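Adenosine kinase (Sinorhizobium meliloti, PDB 3UBO) probably transfers the gamma-phosphate of ATP to the 5'-hydroxyl of adenosine, as expected of a pfkB-family sugar and nucleoside kinase. Local coordinates at residues G182-M187 and V211-A216; C241-V246 and S253-G258; L47-M52 and R116-V121; D17-C22 and P54-S59. All blocks are in the same frame, centred on the assembly; numbering follows the deposited sequence.

Contact 1. Residues G182-M187 and V211-A216; sequences GRETAM and VDIVFA
The F215 ring turns its edge to the strand beside it: the carbonyl O of M187, a selenomethionine, lies there in the ring plane, and A186 CB near it, while F286 of helix 278-290 meets the ring edge-to-face. The D212 carboxylate is approached at OD2 on its anti side by the T185 amide (N to OD2 2.9 Å), 25° out of the carboxylate plane. CG lies anti to the carbonyl carbon (chi1 -68°), which turns OD2 to that amide. Both groups belong to a beta-alpha-beta crossover of the Rossmann-like core, in which strands 184-188 and 213-217 are parallel neighbours joined through helices 192-197 and 199-207. The D212 amide in turn bonds to T185 OG1 (3.0 Å), a hydroxyl also bonded to T210 O. H179 NE2 is a further partner of OD2. An alanine at D212 would strip T185 N and H179 of this acceptor and probably let the start of the strand fray. I213 N bonds to T185 O (3.0 Å), and A186 CB rests on I213 CB at 3.8 Å. The ladder then passes through M187 N to I213 O (2.9 Å) and closes where F215 N meets M187 O at 2.7 Å.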
loop_
_atom_site.group_PDB
_atom_site.type_symbol
_atom_site.label_atom_id
_atom_site.label_comp_id
_atom_site.label_asym_id
_atom_site.label_seq_id
_atom_site.Cartn_x
_atom_site.Cartn_y
_atom_site.Cartn_z
ATOM N N GLY A 182 -29.010 19.728 17.572
ATOM C CA GLY A 182 -28.769 20.900 16.727
ATOM C C GLY A 182 -27.636 20.736 15.674
ATOM O O GLY A 182 -26.834 21.678 15.387
ATOM N N ARG A 183 -27.579 19.520 15.121
ATOM C CA ARG A 183 -26.542 19.040 14.264
ATOM C C ARG A 183 -27.232 18.673 12.964
ATOM O O ARG A 183 -28.454 18.643 12.864
ATOM C CB ARG A 183 -25.943 17.782 14.850
ATOM C CG ARG A 183 -25.000 17.958 16.010
ATOM C CD ARG A 183 -24.796 19.392 16.471
ATOM N NE ARG A 183 -24.111 19.351 17.770
ATOM C CZ ARG A 183 -23.343 20.313 18.291
ATOM N NH1 ARG A 183 -22.797 20.101 19.493
ATOM N NH2 ARG A 183 -23.096 21.454 17.614
ATOM N N GLU A 184 -26.411 18.411 11.953
ATOM C CA GLU A 184 -26.849 18.103 10.590
ATOM C C GLU A 184 -26.402 16.695 10.169
ATOM O O GLU A 184 -25.345 16.196 10.613
ATOM C CB GLU A 184 -26.293 19.134 9.597
ATOM C CG GLU A 184 -27.270 20.288 9.312
ATOM C CD GLU A 184 -26.623 21.414 8.574
ATOM O OE1 GLU A 184 -27.164 21.818 7.516
ATOM O OE2 GLU A 184 -25.553 21.874 9.041
ATOM N N THR A 185 -27.207 16.063 9.315
ATOM C CA THR A 185 -26.912 14.709 8.896
ATOM C C THR A 185 -26.588 14.650 7.411
ATOM O O THR A 185 -27.252 15.300 6.593
ATOM C CB THR A 185 -28.077 13.718 9.219
ATOM O OG1 THR A 185 -29.210 13.978 8.368
ATOM C CG2 THR A 185 -28.473 13.794 10.678
ATOM N N ALA A 186 -25.603 13.840 7.050
ATOM C CA ALA A 186 -25.318 13.767 5.637
ATOM C C ALA A 186 -25.169 12.359 5.079
ATOM O O ALA A 186 -24.834 11.426 5.812
ATOM C CB ALA A 186 -24.095 14.647 5.297
HETATM N N MSE A 187 -25.389 12.236 3.768
HETATM C CA MSE A 187 -25.060 10.990 3.085
HETATM C C MSE A 187 -24.482 11.055 1.666
HETATM O O MSE A 187 -24.825 11.920 0.885
HETATM C CB MSE A 187 -26.284 10.098 3.026
HETATM C CG MSE A 187 -27.108 10.300 1.740
HETATM SE SE MSE A 187 -28.828 9.282 1.857
HETATM C CE MSE A 187 -28.152 7.397 1.931
ATOM N N VAL A 211 -32.138 12.745 6.706
ATOM C CA VAL A 211 -30.909 13.174 6.103
ATOM C C VAL A 211 -31.132 14.543 5.549
ATOM O O VAL A 211 -32.000 14.769 4.671
ATOM C CB VAL A 211 -30.478 12.288 4.881
ATOM C CG1 VAL A 211 -29.195 12.793 4.231
ATOM C CG2 VAL A 211 -30.260 10.881 5.325
ATOM N N ASP A 212 -30.278 15.435 6.026
ATOM C CA ASP A 212 -30.197 16.796 5.562
ATOM C C ASP A 212 -29.540 16.897 4.175
ATOM O O ASP A 212 -30.221 17.185 3.173
ATOM C CB ASP A 212 -29.404 17.609 6.602
ATOM C CG ASP A 212 -30.158 17.753 7.879
ATOM O OD1 ASP A 212 -31.391 17.954 7.729
ATOM O OD2 ASP A 212 -29.552 17.659 9.000
ATOM N N ILE A 213 -28.219 16.662 4.148
ATOM C CA ILE A 213 -27.334 16.841 2.965
ATOM C C ILE A 213 -27.080 15.563 2.111
ATOM O O ILE A 213 -26.835 14.456 2.655
ATOM C CB ILE A 213 -25.962 17.407 3.415
ATOM C CG1 ILE A 213 -26.152 18.639 4.312
ATOM C CG2 ILE A 213 -25.102 17.733 2.215
ATOM C CD1 ILE A 213 -25.028 18.881 5.306
ATOM N N VAL A 214 -27.147 15.711 0.786
ATOM C CA VAL A 214 -26.941 14.577 -0.122
ATOM C C VAL A 214 -25.752 14.721 -1.096
ATOM O O VAL A 214 -25.812 15.559 -2.025
ATOM C CB VAL A 214 -28.224 14.312 -0.914
ATOM C CG1 VAL A 214 -27.961 13.450 -2.135
ATOM C CG2 VAL A 214 -29.219 13.673 -0.009
ATOM N N PHE A 215 -24.672 13.938 -0.917
ATOM C CA PHE A 215 -23.589 13.873 -1.954
ATOM C C PHE A 215 -23.837 12.699 -2.898
ATOM O O PHE A 215 -24.262 11.609 -2.443
ATOM C CB PHE A 215 -22.191 13.714 -1.353
ATOM C CG PHE A 215 -21.798 14.804 -0.398
ATOM C CD1 PHE A 215 -20.864 15.756 -0.775
ATOM C CD2 PHE A 215 -22.349 14.860 0.908
ATOM C CE1 PHE A 215 -20.473 16.746 0.096
ATOM C CE2 PHE A 215 -21.978 15.871 1.789
ATOM C CZ PHE A 215 -21.030 16.833 1.354
ATOM N N ALA A 216 -23.595 12.924 -4.184
ATOM C CA ALA A 216 -23.790 11.939 -5.235
ATOM C C ALA A 216 -22.941 12.253 -6.517
ATOM O O ALA A 216 -22.453 13.400 -6.718
ATOM C CB ALA A 216 -25.247 11.864 -5.583
#

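Contact 2. Residues C241-V246 and S253-G258; sequences CKLAAV and SVVVRG
Segments 241-246 and 253-258 run antiparallel, their end-to-end directions 163° apart, with A244 and V256 as a hydrogen-bonded pair: A244 N to V256 O spans 3.2 Å and V256 N to A244 O 3.0 Å. The bond from V254 N to V246 O (3.1 Å) is straighter, and its counterpart from V246 N to V254 O is weak. V255 forks between two partners across the pairing. With CG1 anti to the backbone N (chi1 -176°), that methyl meets L243 CD1 at 3.7 Å, while CG2 faces A245 CB at 3.8 Å. F286 of helix 278-290 packs on this same side, against both A245 and V255. At one end the aliphatic part of R257 passes K242 O, its CG 3.7 Å away, and its CD comes near L243 CD1. At the other, V246 CB touches V254 CG1 at 4.1 Å; here V246 faces helix 230-240, as A244 and V256 do. The pairing is that of irregular, hairpin-like arms at the margin of the alpha/beta core, and the connection between them contributes T247, L248, S249, E250 and G252 to the ADP pocket, a nucleotide-binding edge of the ribokinase-like fold.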
loop_
_atom_site.group_PDB
_atom_site.type_symbol
_atom_site.label_atom_id
_atom_site.label_comp_id
_atom_site.label_asym_id
_atom_site.label_seq_id
_atom_site.Cartn_x
_atom_site.Cartn_y
_atom_site.Cartn_z
ATOM N N CYS A 241 -34.005 17.408 -0.153
ATOM C CA CYS A 241 -33.034 17.773 0.898
ATOM C C CYS A 241 -32.740 19.289 0.984
ATOM O O CYS A 241 -33.037 20.051 0.061
ATOM C CB CYS A 241 -31.737 16.966 0.739
ATOM S SG CYS A 241 -30.979 17.180 -0.892
ATOM N N LYS A 242 -32.134 19.721 2.087
ATOM C CA LYS A 242 -31.781 21.134 2.274
ATOM C C LYS A 242 -30.736 21.531 1.252
ATOM O O LYS A 242 -30.858 22.552 0.544
ATOM C CB LYS A 242 -31.267 21.395 3.703
ATOM C CG LYS A 242 -32.380 21.179 4.738
ATOM C CD LYS A 242 -31.976 21.381 6.219
ATOM C CE LYS A 242 -32.948 20.592 7.146
ATOM N NZ LYS A 242 -32.647 20.870 8.603
ATOM N N LEU A 243 -29.718 20.663 1.183
ATOM C CA LEU A 243 -28.448 20.865 0.492
ATOM C C LEU A 243 -28.043 19.546 -0.214
ATOM O O LEU A 243 -28.207 18.436 0.336
ATOM C CB LEU A 243 -27.386 21.289 1.526
ATOM C CG LEU A 243 -26.050 21.739 0.948
ATOM C CD1 LEU A 243 -26.345 22.605 -0.266
ATOM C CD2 LEU A 243 -25.160 22.450 1.996
ATOM N N ALA A 244 -27.516 19.671 -1.427
ATOM C CA ALA A 244 -27.114 18.513 -2.220
ATOM C C ALA A 244 -25.964 18.790 -3.274
ATOM O O ALA A 244 -26.177 19.386 -4.333
ATOM C CB ALA A 244 -28.333 17.925 -2.885
ATOM N N ALA A 245 -24.758 18.324 -2.951
ATOM C CA ALA A 245 -23.592 18.369 -3.829
ATOM C C ALA A 245 -23.502 17.184 -4.840
ATOM O O ALA A 245 -23.651 16.019 -4.450
ATOM C CB ALA A 245 -22.326 18.453 -2.969
ATOM N N VAL A 246 -23.250 17.490 -6.122
ATOM C CA VAL A 246 -23.150 16.456 -7.147
ATOM C C VAL A 246 -21.819 16.462 -7.920
ATOM O O VAL A 246 -21.528 17.404 -8.665
ATOM C CB VAL A 246 -24.339 16.551 -8.098
ATOM C CG1 VAL A 246 -24.144 15.662 -9.301
ATOM C CG2 VAL A 246 -25.573 16.178 -7.348
ATOM N N SER A 253 -17.894 20.150 -10.010
ATOM C CA SER A 253 -19.107 19.921 -9.174
ATOM C C SER A 253 -20.288 20.854 -9.496
ATOM O O SER A 253 -20.094 21.923 -10.059
ATOM C CB SER A 253 -18.775 20.035 -7.668
ATOM O OG SER A 253 -18.938 21.377 -7.211
ATOM N N VAL A 254 -21.507 20.454 -9.127
ATOM C CA VAL A 254 -22.649 21.371 -9.123
ATOM C C VAL A 254 -23.498 21.225 -7.867
ATOM O O VAL A 254 -24.356 20.341 -7.794
ATOM C CB VAL A 254 -23.562 21.215 -10.359
ATOM C CG1 VAL A 254 -23.976 19.785 -10.556
ATOM C CG2 VAL A 254 -24.762 22.147 -10.240
ATOM N N VAL A 255 -23.269 22.079 -6.869
ATOM C CA VAL A 255 -24.094 22.078 -5.664
ATOM C C VAL A 255 -25.493 22.702 -5.872
ATOM O O VAL A 255 -25.675 23.588 -6.633
ATOM C CB VAL A 255 -23.335 22.721 -4.504
ATOM C CG1 VAL A 255 -24.138 22.640 -3.180
ATOM C CG2 VAL A 255 -22.011 22.024 -4.326
ATOM N N VAL A 256 -26.500 22.201 -5.187
ATOM C CA VAL A 256 -27.887 22.606 -5.433
ATOM C C VAL A 256 -28.622 22.935 -4.095
ATOM O O VAL A 256 -28.512 22.173 -3.119
ATOM C CB VAL A 256 -28.613 21.516 -6.278
ATOM C CG1 VAL A 256 -30.055 21.454 -5.954
ATOM C CG2 VAL A 256 -28.385 21.763 -7.769
ATOM N N ARG A 257 -29.289 24.114 -4.068
ATOM C CA ARG A 257 -30.071 24.681 -2.925
ATOM C C ARG A 257 -31.247 25.495 -3.478
ATOM O O ARG A 257 -31.067 26.662 -3.909
ATOM C CB ARG A 257 -29.203 25.576 -2.051
ATOM C CG ARG A 257 -29.806 25.807 -0.739
ATOM C CD ARG A 257 -28.747 25.923 0.322
ATOM N NE ARG A 257 -27.917 27.120 0.144
ATOM C CZ ARG A 257 -26.995 27.534 1.030
ATOM N NH1 ARG A 257 -26.769 26.831 2.162
ATOM N NH2 ARG A 257 -26.297 28.648 0.783
ATOM N N GLY A 258 -32.425 24.863 -3.492
ATOM C CA GLY A 258 -33.572 25.333 -4.256
ATOM C C GLY A 258 -33.331 25.541 -5.753
ATOM O O GLY A 258 -33.345 24.575 -6.541
#

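Contact 3. Residues L47-M52 and R116-V121; sequences LLYSRM and RSMIFV
Helix-on-sheet packing in the small lid of this ribokinase-like kinase brings the end of helix 42-50 against strand 116-121: M118 and F120 point from the strand toward segment 47-52, and L48 and M52 point back, with Y49 alongside. Both methionines are selenomethionines. The M118 chain bends at chi2 and chi3, which brings its selenium and methyl round to the Y49 ring: CE lies 3.7 Å from Y49 CD1, and SE stands 5.0 Å from the ring centroid on an oblique approach. Its CG meanwhile leans on L48 CB at 3.9 Å. M52 reaches in from just beyond the helix, CG anti to the backbone N (chi1 -171°), and sets SE 4.5 Å from the centroid of the F120 ring, again obliquely at 44° from the ring normal. A second Met-aromatic contact results. F120 further receives L48 O at its edge, near the ring plane, with CZ 4.1 Å from that oxygen, and L48 CG sits 4.3 Å from CE2. An alanine at F120 would remove the ring that M52 SE and L48 share, probably opening a gap beneath the helix end and leaving the M52 side chain freer to move. F26 meets the same ring, and I18 of the adjacent strand touches Y49, M52 and M118. Y49 also stacks with H94 of the second subunit. Helix-on-sheet packing through two Met-aromatic contacts fills this part of the lid, between its sheet, whose other side touches adenosine through S117, and the subunit interface.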
loop_
_atom_site.group_PDB
_atom_site.type_symbol
_atom_site.label_atom_id
_atom_site.label_comp_id
_atom_site.label_asym_id
_atom_site.label_seq_id
_atom_site.Cartn_x
_atom_site.Cartn_y
_atom_site.Cartn_z
ATOM N N LEU A 47 -11.630 -16.518 -4.722
ATOM C CA LEU A 47 -11.431 -16.831 -6.117
ATOM C C LEU A 47 -10.846 -15.638 -6.890
ATOM O O LEU A 47 -9.888 -15.800 -7.636
ATOM C CB LEU A 47 -12.731 -17.350 -6.755
ATOM C CG LEU A 47 -12.592 -17.760 -8.235
ATOM C CD1 LEU A 47 -13.707 -18.601 -8.713
ATOM C CD2 LEU A 47 -12.551 -16.586 -9.158
ATOM N N LEU A 48 -11.462 -14.449 -6.751
ATOM C CA LEU A 48 -10.985 -13.211 -7.381
ATOM C C LEU A 48 -9.560 -12.920 -6.977
ATOM O O LEU A 48 -8.771 -12.555 -7.808
ATOM C CB LEU A 48 -11.884 -12.013 -7.073
ATOM C CG LEU A 48 -12.875 -11.603 -8.165
ATOM C CD1 LEU A 48 -13.016 -12.641 -9.271
ATOM C CD2 LEU A 48 -14.196 -11.210 -7.605
ATOM N N TYR A 49 -9.211 -13.121 -5.731
ATOM C CA TYR A 49 -7.870 -12.850 -5.271
ATOM C C TYR A 49 -6.792 -13.689 -6.012
ATOM O O TYR A 49 -5.725 -13.188 -6.415
ATOM C CB TYR A 49 -7.815 -13.034 -3.759
ATOM C CG TYR A 49 -6.633 -12.411 -3.118
ATOM C CD1 TYR A 49 -6.191 -11.157 -3.513
ATOM C CD2 TYR A 49 -5.937 -13.052 -2.140
ATOM C CE1 TYR A 49 -5.069 -10.595 -2.961
ATOM C CE2 TYR A 49 -4.846 -12.480 -1.559
ATOM C CZ TYR A 49 -4.420 -11.264 -1.965
ATOM O OH TYR A 49 -3.307 -10.685 -1.418
ATOM N N SER A 50 -7.113 -14.952 -6.233
ATOM C CA SER A 50 -6.207 -15.909 -6.831
ATOM C C SER A 50 -5.938 -15.512 -8.273
ATOM O O SER A 50 -4.764 -15.510 -8.711
ATOM C CB SER A 50 -6.816 -17.292 -6.751
ATOM O OG SER A 50 -7.795 -17.434 -7.764
ATOM N N ARG A 51 -6.983 -15.107 -9.000
ATOM C CA ARG A 51 -6.789 -14.521 -10.346
ATOM C C ARG A 51 -6.205 -13.122 -10.447
ATOM O O ARG A 51 -6.061 -12.577 -11.539
ATOM C CB ARG A 51 -8.065 -14.557 -11.124
ATOM C CG ARG A 51 -8.708 -15.844 -10.887
ATOM C CD ARG A 51 -9.782 -16.036 -11.905
ATOM N NE ARG A 51 -10.468 -17.339 -11.799
ATOM C CZ ARG A 51 -11.543 -17.604 -12.530
ATOM N NH1 ARG A 51 -12.002 -16.659 -13.340
ATOM N NH2 ARG A 51 -12.179 -18.767 -12.438
HETATM N N MSE A 52 -5.832 -12.534 -9.323
HETATM C CA MSE A 52 -5.394 -11.140 -9.345
HETATM C C MSE A 52 -3.878 -11.056 -9.356
HETATM O O MSE A 52 -3.237 -11.872 -8.694
HETATM C CB MSE A 52 -5.932 -10.455 -8.109
HETATM C CG MSE A 52 -5.748 -8.917 -8.082
HETATM SE SE MSE A 52 -6.587 -8.015 -6.430
HETATM C CE MSE A 52 -5.057 -8.082 -5.311
ATOM N N ARG A 116 -13.227 -6.702 3.202
ATOM C CA ARG A 116 -12.175 -6.397 2.241
ATOM C C ARG A 116 -12.756 -6.217 0.848
ATOM O O ARG A 116 -13.800 -6.783 0.527
ATOM C CB ARG A 116 -11.118 -7.503 2.233
ATOM C CG ARG A 116 -11.542 -8.759 1.492
ATOM C CD ARG A 116 -10.342 -9.628 1.148
ATOM N NE ARG A 116 -10.566 -11.030 1.490
ATOM C CZ ARG A 116 -10.848 -11.465 2.715
ATOM N NH1 ARG A 116 -10.940 -10.606 3.721
ATOM N NH2 ARG A 116 -11.036 -12.759 2.934
ATOM N N SER A 117 -12.081 -5.427 0.019
ATOM C CA SER A 117 -12.569 -5.185 -1.318
ATOM C C SER A 117 -11.463 -5.353 -2.350
ATOM O O SER A 117 -10.335 -4.824 -2.190
ATOM C CB SER A 117 -13.232 -3.821 -1.389
ATOM O OG SER A 117 -13.749 -3.550 -2.664
HETATM N N MSE A 118 -11.793 -6.151 -3.371
HETATM C CA MSE A 118 -10.863 -6.495 -4.455
HETATM C C MSE A 118 -11.043 -5.430 -5.454
HETATM O O MSE A 118 -12.035 -5.450 -6.176
HETATM C CB MSE A 118 -11.268 -7.793 -5.184
HETATM C CG MSE A 118 -11.128 -9.160 -4.497
HETATM SE SE MSE A 118 -9.829 -9.400 -3.021
HETATM C CE MSE A 118 -8.511 -8.234 -3.835
ATOM N N ILE A 119 -10.096 -4.496 -5.512
ATOM C CA ILE A 119 -10.239 -3.360 -6.413
ATOM C C ILE A 119 -9.317 -3.427 -7.629
ATOM O O ILE A 119 -8.101 -3.316 -7.498
ATOM C CB ILE A 119 -10.064 -2.003 -5.666
ATOM C CG1 ILE A 119 -11.096 -1.864 -4.522
ATOM C CG2 ILE A 119 -10.107 -0.827 -6.650
ATOM C CD1 ILE A 119 -11.048 -0.555 -3.705
ATOM N N PHE A 120 -9.937 -3.572 -8.795
ATOM C CA PHE A 120 -9.257 -3.620 -10.066
ATOM C C PHE A 120 -9.281 -2.300 -10.839
ATOM O O PHE A 120 -10.333 -1.885 -11.321
ATOM C CB PHE A 120 -9.838 -4.738 -10.946
ATOM C CG PHE A 120 -9.707 -6.124 -10.328
ATOM C CD1 PHE A 120 -8.459 -6.776 -10.303
ATOM C CD2 PHE A 120 -10.827 -6.773 -9.789
ATOM C CE1 PHE A 120 -8.333 -8.057 -9.722
ATOM C CE2 PHE A 120 -10.742 -8.031 -9.204
ATOM C CZ PHE A 120 -9.486 -8.688 -9.125
ATOM N N VAL A 121 -8.112 -1.674 -11.001
ATOM C CA VAL A 121 -7.994 -0.415 -11.699
ATOM C C VAL A 121 -7.654 -0.613 -13.188
ATOM O O VAL A 121 -6.678 -1.248 -13.523
ATOM C CB VAL A 121 -6.942 0.486 -11.015
ATOM C CG1 VAL A 121 -7.051 1.925 -11.523
ATOM C CG2 VAL A 121 -7.117 0.485 -9.523
#

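Contact 4. Residues D17-C22 and P54-S59; sequences DIIARC and PAVEAS. With ADN (adenosine), chain C.
The ribose end of the adenosine pocket opens at the start of this strand pair, where D17 holds the sugar of the bound nucleoside. Its carboxylate takes one hydroxyl on each oxygen: adenosine O2' donates to OD1 at 2.9 Å and O3' to OD2 at 2.5 Å. CG lies anti to the carbonyl carbon (chi1 -76°), a setting that lets both carboxylate oxygens face the sugar. The backbone of the same residue is fixed from the neighbouring strand, since D17 and A58 form an antiparallel hydrogen-bonded pair: D17 N bonds to A58 O at 2.9 Å and A58 N to D17 O at 2.8 Å. I19 and V56 repeat the pattern, each amide meeting the other residue's carbonyl oxygen. Side chains of I19 and V56 cross on the face that carries D17, CB of I19 lying 3.9 Å from V56 CG1, and I19 CD1 reaches A58 CB at 4.3 Å. On the other face I18 CG2 touches A55 CB at 3.6 Å and passes close to the carboxylate end of E57. Strand 56-59 is the outermost of its sheet in this chain, and beyond it lies the second subunit: the backbone of E57 is hydrogen-bonded to that subunit, and A55 N to its D95. Adenosine is also bonded by N13, N65 and the amides of G61 and S62. A carboxylate accepting from two adjacent hydroxyls is well matched to a cis-diol, so D17, steadied by its strand partner, probably contributes to recognition of the ribose.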
loop_
_atom_site.group_PDB
_atom_site.type_symbol
_atom_site.label_atom_id
_atom_site.label_comp_id
_atom_site.label_asym_id
_atom_site.label_seq_id
_atom_site.Cartn_x
_atom_site.Cartn_y
_atom_site.Cartn_z
ATOM N N ASP A 17 -8.751 -2.279 1.361
ATOM C CA ASP A 17 -8.664 -2.360 -0.104
ATOM C C ASP A 17 -7.441 -3.094 -0.582
ATOM O O ASP A 17 -6.277 -2.740 -0.223
ATOM C CB ASP A 17 -8.644 -0.954 -0.729
ATOM C CG ASP A 17 -9.995 -0.326 -0.728
ATOM O OD1 ASP A 17 -10.863 -1.000 -0.169
ATOM O OD2 ASP A 17 -10.227 0.790 -1.238
ATOM N N ILE A 18 -7.700 -4.073 -1.441
ATOM C CA ILE A 18 -6.607 -4.824 -2.051
ATOM C C ILE A 18 -6.725 -4.499 -3.487
ATOM O O ILE A 18 -7.764 -4.803 -4.120
ATOM C CB ILE A 18 -6.727 -6.346 -1.811
ATOM C CG1 ILE A 18 -7.369 -6.547 -0.415
ATOM C CG2 ILE A 18 -5.387 -7.013 -2.010
ATOM C CD1 ILE A 18 -6.837 -7.616 0.354
ATOM N N ILE A 19 -5.687 -3.849 -3.999
ATOM C CA ILE A 19 -5.784 -3.184 -5.254
ATOM C C ILE A 19 -4.695 -3.668 -6.235
ATOM O O ILE A 19 -3.520 -3.823 -5.821
ATOM C CB ILE A 19 -5.507 -1.676 -5.041
ATOM C CG1 ILE A 19 -6.423 -1.054 -3.980
ATOM C CG2 ILE A 19 -5.546 -0.926 -6.352
ATOM C CD1 ILE A 19 -5.713 0.151 -3.191
ATOM N N ALA A 20 -5.057 -3.812 -7.520
ATOM C CA ALA A 20 -4.093 -4.051 -8.588
ATOM C C ALA A 20 -4.675 -3.682 -9.947
ATOM O O ALA A 20 -5.871 -3.578 -10.124
ATOM C CB ALA A 20 -3.582 -5.555 -8.613
ATOM N N ARG A 21 -3.793 -3.468 -10.901
ATOM C CA ARG A 21 -4.155 -3.125 -12.250
ATOM C C ARG A 21 -4.573 -4.352 -13.037
ATOM O O ARG A 21 -4.113 -5.464 -12.773
ATOM C CB ARG A 21 -2.905 -2.564 -12.844
ATOM C CG ARG A 21 -3.150 -1.365 -13.644
ATOM C CD ARG A 21 -2.385 -0.187 -13.114
ATOM N NE ARG A 21 -3.068 1.017 -13.567
ATOM C CZ ARG A 21 -2.787 2.199 -13.072
ATOM N NH1 ARG A 21 -1.825 2.320 -12.135
ATOM N NH2 ARG A 21 -3.470 3.249 -13.522
ATOM N N CYS A 22 -5.460 -4.175 -13.988
ATOM C CA CYS A 22 -5.823 -5.255 -14.867
ATOM C C CYS A 22 -6.372 -4.594 -16.138
ATOM O O CYS A 22 -6.373 -3.366 -16.228
ATOM C CB CYS A 22 -6.853 -6.135 -14.205
ATOM S SG CYS A 22 -8.478 -5.373 -14.413
ATOM N N PRO A 54 -0.122 -9.338 -8.335
ATOM C CA PRO A 54 0.260 -8.748 -7.036
ATOM C C PRO A 54 -0.451 -7.425 -6.694
ATOM O O PRO A 54 -0.699 -6.585 -7.553
ATOM C CB PRO A 54 1.772 -8.581 -7.099
ATOM C CG PRO A 54 2.183 -9.102 -8.495
ATOM C CD PRO A 54 0.969 -9.401 -9.309
ATOM N N ALA A 55 -0.851 -7.291 -5.426
ATOM C CA ALA A 55 -1.695 -6.179 -5.083
ATOM C C ALA A 55 -0.976 -5.397 -4.050
ATOM O O ALA A 55 0.142 -5.772 -3.618
ATOM C CB ALA A 55 -2.957 -6.624 -4.582
ATOM N N VAL A 56 -1.626 -4.299 -3.702
ATOM C CA VAL A 56 -1.156 -3.340 -2.733
ATOM C C VAL A 56 -2.361 -3.174 -1.785
ATOM O O VAL A 56 -3.516 -3.073 -2.219
ATOM C CB VAL A 56 -0.775 -2.023 -3.528
ATOM C CG1 VAL A 56 -1.960 -1.080 -3.577
ATOM C CG2 VAL A 56 0.449 -1.363 -2.972
ATOM N N GLU A 57 -2.137 -3.223 -0.483
ATOM C CA GLU A 57 -3.282 -3.020 0.424
ATOM C C GLU A 57 -3.275 -1.657 1.131
ATOM O O GLU A 57 -2.215 -1.107 1.531
ATOM C CB GLU A 57 -3.628 -4.229 1.361
ATOM C CG GLU A 57 -2.507 -5.194 1.658
ATOM C CD GLU A 57 -1.923 -5.927 0.447
ATOM O OE1 GLU A 57 -2.645 -6.441 -0.473
ATOM O OE2 GLU A 57 -0.688 -5.963 0.377
ATOM N N ALA A 58 -4.477 -1.080 1.159
ATOM C CA ALA A 58 -4.665 0.247 1.761
ATOM C C ALA A 58 -6.028 0.353 2.406
ATOM O O ALA A 58 -7.021 0.055 1.712
ATOM C CB ALA A 58 -4.456 1.400 0.686
ATOM N N SER A 59 -6.120 0.803 3.674
ATOM C CA SER A 59 -7.481 1.153 4.225
ATOM C C SER A 59 -8.377 1.985 3.280
ATOM O O SER A 59 -7.923 3.000 2.616
ATOM C CB SER A 59 -7.401 1.901 5.531
ATOM O OG SER A 59 -6.526 1.299 6.446
HETATM O "O5'" ADN C . -15.304 4.939 -3.372
HETATM C "C5'" ADN C . -13.963 4.660 -2.822
HETATM C "C4'" ADN C . -13.937 3.539 -1.727
HETATM O "O4'" ADN C . -15.082 2.679 -1.766
HETATM C "C3'" ADN C . -12.724 2.521 -1.398
HETATM O "O3'" ADN C . -11.536 2.872 -0.732
HETATM C "C2'" ADN C . -13.469 1.313 -0.736
HETATM O "O2'" ADN C . -12.937 0.855 0.525
HETATM C "C1'" ADN C . -14.860 1.811 -0.711
HETATM N N9 ADN C . -15.844 0.695 -0.841
HETATM C C8 ADN C . -15.997 -0.328 -1.821
HETATM N N7 ADN C . -17.186 -1.063 -1.567
HETATM C C5 ADN C . -17.770 -0.477 -0.429
HETATM C C6 ADN C . -18.945 -0.786 0.311
HETATM N N6 ADN C . -19.830 -1.851 -0.078
HETATM N N1 ADN C . -19.257 0.034 1.455
HETATM C C2 ADN C . -18.399 1.120 1.827
HETATM N N3 ADN C . -17.221 1.461 1.119
HETATM C C4 ADN C . -16.929 0.630 0.012
#

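How the contacts relate
Contacts 3 and 4 come first along the chain with their segments alternating, then contact 1, then contact 2. The first two, 8 Å apart between centres, share the five-stranded lid sheet, in which strands 16-21 and 116-121 are neighbours joined by I119 N to I18 O (2.7 Å); both touch the second subunit. Contacts 1 and 2, centres 11 Å apart, lie at one margin of the large parallel sheet, where V214 N meets L243 O at 3.0 Å. The pairs sit on opposite sides of the chain's centre, more than 30 Å apart between centres. Contact 2 thus lies by ADP and contact 4 by adenosine, consistent with different parts of the fold holding each.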